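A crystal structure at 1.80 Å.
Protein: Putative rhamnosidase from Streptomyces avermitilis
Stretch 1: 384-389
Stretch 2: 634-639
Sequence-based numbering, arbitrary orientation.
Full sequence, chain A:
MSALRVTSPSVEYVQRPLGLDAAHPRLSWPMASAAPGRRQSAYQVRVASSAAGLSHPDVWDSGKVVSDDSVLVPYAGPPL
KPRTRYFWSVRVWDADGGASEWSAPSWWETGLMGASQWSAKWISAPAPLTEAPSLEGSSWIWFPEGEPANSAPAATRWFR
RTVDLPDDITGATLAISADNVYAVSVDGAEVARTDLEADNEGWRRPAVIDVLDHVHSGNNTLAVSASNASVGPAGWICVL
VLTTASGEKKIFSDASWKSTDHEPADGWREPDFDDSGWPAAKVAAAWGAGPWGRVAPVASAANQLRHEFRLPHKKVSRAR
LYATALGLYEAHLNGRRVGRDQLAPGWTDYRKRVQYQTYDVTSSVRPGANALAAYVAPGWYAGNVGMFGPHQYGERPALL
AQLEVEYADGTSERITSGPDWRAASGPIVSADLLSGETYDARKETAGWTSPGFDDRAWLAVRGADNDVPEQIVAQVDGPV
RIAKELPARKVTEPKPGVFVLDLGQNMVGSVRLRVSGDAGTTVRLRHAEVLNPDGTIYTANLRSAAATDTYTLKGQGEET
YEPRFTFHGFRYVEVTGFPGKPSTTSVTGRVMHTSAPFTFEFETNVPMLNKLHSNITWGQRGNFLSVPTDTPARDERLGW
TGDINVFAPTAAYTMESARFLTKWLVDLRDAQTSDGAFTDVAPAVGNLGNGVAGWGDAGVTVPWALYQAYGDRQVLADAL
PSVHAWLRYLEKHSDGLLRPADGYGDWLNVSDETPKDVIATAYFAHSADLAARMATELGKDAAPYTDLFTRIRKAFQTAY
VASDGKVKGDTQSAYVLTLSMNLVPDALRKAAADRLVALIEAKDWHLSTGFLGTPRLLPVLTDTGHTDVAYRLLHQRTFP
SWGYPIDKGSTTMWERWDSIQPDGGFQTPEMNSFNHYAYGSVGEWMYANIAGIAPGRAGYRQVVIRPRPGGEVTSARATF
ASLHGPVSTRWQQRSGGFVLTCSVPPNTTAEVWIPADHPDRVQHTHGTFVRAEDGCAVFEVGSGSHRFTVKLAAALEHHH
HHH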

# COMPACT_ATOMS: atom_id res chain seq x y z
N ASN A 384 -9.75 5.07 10.52
CA ASN A 384 -10.24 3.73 10.10
C ASN A 384 -9.17 2.90 9.39
O ASN A 384 -8.45 3.40 8.52
CB ASN A 384 -11.47 3.84 9.19
CG ASN A 384 -12.67 4.39 9.91
OD1 ASN A 384 -12.94 4.06 11.07
ND2 ASN A 384 -13.42 5.26 9.20
N VAL A 385 -9.07 1.61 9.72
CA VAL A 385 -8.08 0.72 9.13
C VAL A 385 -8.85 -0.55 8.82
O VAL A 385 -9.51 -1.11 9.71
CB VAL A 385 -6.94 0.41 10.13
CG1 VAL A 385 -6.05 -0.72 9.61
CG2 VAL A 385 -6.11 1.65 10.42
N GLY A 386 -8.77 -0.98 7.57
CA GLY A 386 -9.47 -2.19 7.10
C GLY A 386 -10.95 -2.20 7.49
O GLY A 386 -11.64 -1.19 7.39
N MET A 387 -11.42 -3.36 7.94
CA MET A 387 -12.81 -3.50 8.36
C MET A 387 -12.96 -3.41 9.90
O MET A 387 -13.92 -3.92 10.50
CB MET A 387 -13.44 -4.75 7.71
CG MET A 387 -12.53 -5.95 7.49
SD MET A 387 -11.26 -5.99 6.18
CE MET A 387 -10.74 -7.70 6.44
N PHE A 388 -12.02 -2.70 10.53
CA PHE A 388 -11.81 -2.76 11.97
C PHE A 388 -12.06 -1.46 12.72
O PHE A 388 -11.93 -1.41 13.94
CB PHE A 388 -10.39 -3.30 12.25
CG PHE A 388 -10.10 -4.59 11.55
CD1 PHE A 388 -10.91 -5.71 11.79
CD2 PHE A 388 -9.05 -4.69 10.65
CE1 PHE A 388 -10.68 -6.90 11.13
CE2 PHE A 388 -8.81 -5.88 9.99
CZ PHE A 388 -9.63 -6.98 10.23
N GLY A 389 -12.42 -0.40 12.01
CA GLY A 389 -12.68 0.88 12.68
C GLY A 389 -11.42 1.63 13.06
O GLY A 389 -10.30 1.27 12.63
N ARG A 634 -11.50 -0.94 -1.36
CA ARG A 634 -12.49 -1.22 -0.33
C ARG A 634 -11.96 -0.98 1.08
O ARG A 634 -10.81 -0.56 1.26
CB ARG A 634 -13.06 -2.64 -0.46
CG ARG A 634 -12.06 -3.74 -0.18
CD ARG A 634 -12.80 -5.08 -0.15
NE ARG A 634 -11.91 -6.24 0.01
CZ ARG A 634 -11.81 -7.23 -0.88
NH1 ARG A 634 -12.52 -7.21 -2.00
NH2 ARG A 634 -10.99 -8.24 -0.65
N ASP A 635 -12.78 -1.28 2.08
CA ASP A 635 -12.37 -1.18 3.49
C ASP A 635 -11.47 -2.38 3.91
O ASP A 635 -11.82 -3.16 4.79
CB ASP A 635 -13.59 -1.07 4.40
CG ASP A 635 -14.53 -2.29 4.29
OD1 ASP A 635 -14.35 -3.14 3.35
OD2 ASP A 635 -15.47 -2.40 5.13
N GLU A 636 -10.31 -2.51 3.25
CA GLU A 636 -9.35 -3.55 3.60
C GLU A 636 -7.96 -2.92 3.48
O GLU A 636 -7.57 -2.24 4.40
CB GLU A 636 -9.57 -4.82 2.75
CG GLU A 636 -8.85 -6.01 3.34
CD GLU A 636 -9.54 -7.33 3.06
OE1 GLU A 636 -10.55 -7.35 2.30
OE2 GLU A 636 -9.07 -8.35 3.64
N ARG A 637 -7.26 -3.07 2.36
CA ARG A 637 -5.95 -2.40 2.14
C ARG A 637 -4.95 -2.83 3.19
O ARG A 637 -4.28 -1.99 3.80
CB ARG A 637 -6.11 -0.87 2.17
CG ARG A 637 -7.43 -0.44 1.54
CD ARG A 637 -7.40 1.06 1.23
NE ARG A 637 -8.72 1.56 0.87
CZ ARG A 637 -8.97 2.86 0.74
NH1 ARG A 637 -7.97 3.72 0.97
NH2 ARG A 637 -10.19 3.30 0.43
N LEU A 638 -4.90 -4.15 3.42
CA LEU A 638 -4.02 -4.73 4.41
C LEU A 638 -2.85 -5.43 3.74
O LEU A 638 -2.93 -5.77 2.55
CB LEU A 638 -4.81 -5.73 5.27
CG LEU A 638 -6.07 -5.13 5.92
CD1 LEU A 638 -6.75 -6.23 6.71
CD2 LEU A 638 -5.71 -4.00 6.89
N GLY A 639 -1.76 -5.63 4.50
CA GLY A 639 -0.53 -6.22 3.97
C GLY A 639 -0.66 -7.74 3.93
O GLY A 639 -0.04 -8.45 4.73
O HOH W 1 -6.90 0.16 5.72

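A tight turn, Val385 to Phe388, packs against an irregular loop, Asp635 to Leu638, in a small contact (294 Å² buried, both sides summed) that relies on close backbone approach, one bridging water and apolar packing around Leu638, with no direct hydrogen bond between the stretches. The turn is of type II', closed by Phe388 N donating to Val385 O at 3.1 Å; Val385 N also donates to the O atom of Gly389, the residue after the turn, at 3.2 Å, so the turn is held by its own backbone. Gly386 takes the first inner position with phi/psi of 50/-137°, a conformation that favors glycine.

The second stretch meets the turn at this residue: the CA atoms of Gly386 and Glu636 lie 3.8 Å apart. An ideal CB on Gly386 would fall 3.2 Å from Leu638 CD2, a tight fit. The bare CA instead makes a CA-H...O contact with the carbonyl of Glu636, Gly386 CA to Glu636 O being 3.3 Å with an angle of 134° at the hydrogen. The same carbonyl is served by water 1, which accepts from Gly386 N at 2.9 Å and donates to Glu636 O at 2.8 Å. The water thus joins a donor of one backbone to an acceptor of the other, and supplies the polar link that the two chains do not make directly.

Asp635 O presses against the next peptide of the turn, 3.0 Å from Gly386 C. Asp635 O is 3.2 Å from Met387 N, a distance that would suit a hydrogen bond, but the angle is poor and none is formed. Gly386 O and Asp635 O, 3.3 Å apart, are both acceptors and likewise cannot pair. These are close polar contacts without hydrogen bonding.

Leu638 provides the apolar side of the contact. Its CA-to-CB bond points toward the turn, and its two methyls reach different neighbors: Leu638 CD2 lies 4.3 Å from Val385 CG1 and 4.2 Å from Gly386 CA, while Leu638 CD1 lies 3.9 Å from Phe388 CE2 and 4.3 Å from Met387 CE. The Phe388 ring receives CD1 at its edge, near the ring plane, so the methyl does not sit over the face.

Met387 has the most area covered by the other stretch, 72 Å², although its CB points sideways. Its chi1 of 34° lies between wells, and chi3 is t. The terminal methyl touches both the apolar Leu638 and a carboxylate, with Met387 CE 3.3 Å from Glu636 OE2.

Within the second stretch, that carboxylate is anchored by Arg634: Arg634 NE forms a salt bridge to Glu636 OE1 at 2.9 Å, and Arg634 NH2 adds a hydrogen bond to Glu636 OE1 at 3.1 Å. Arg637 NE donates to Arg634 O at 3.0 Å, linking the two ends of this four-residue segment.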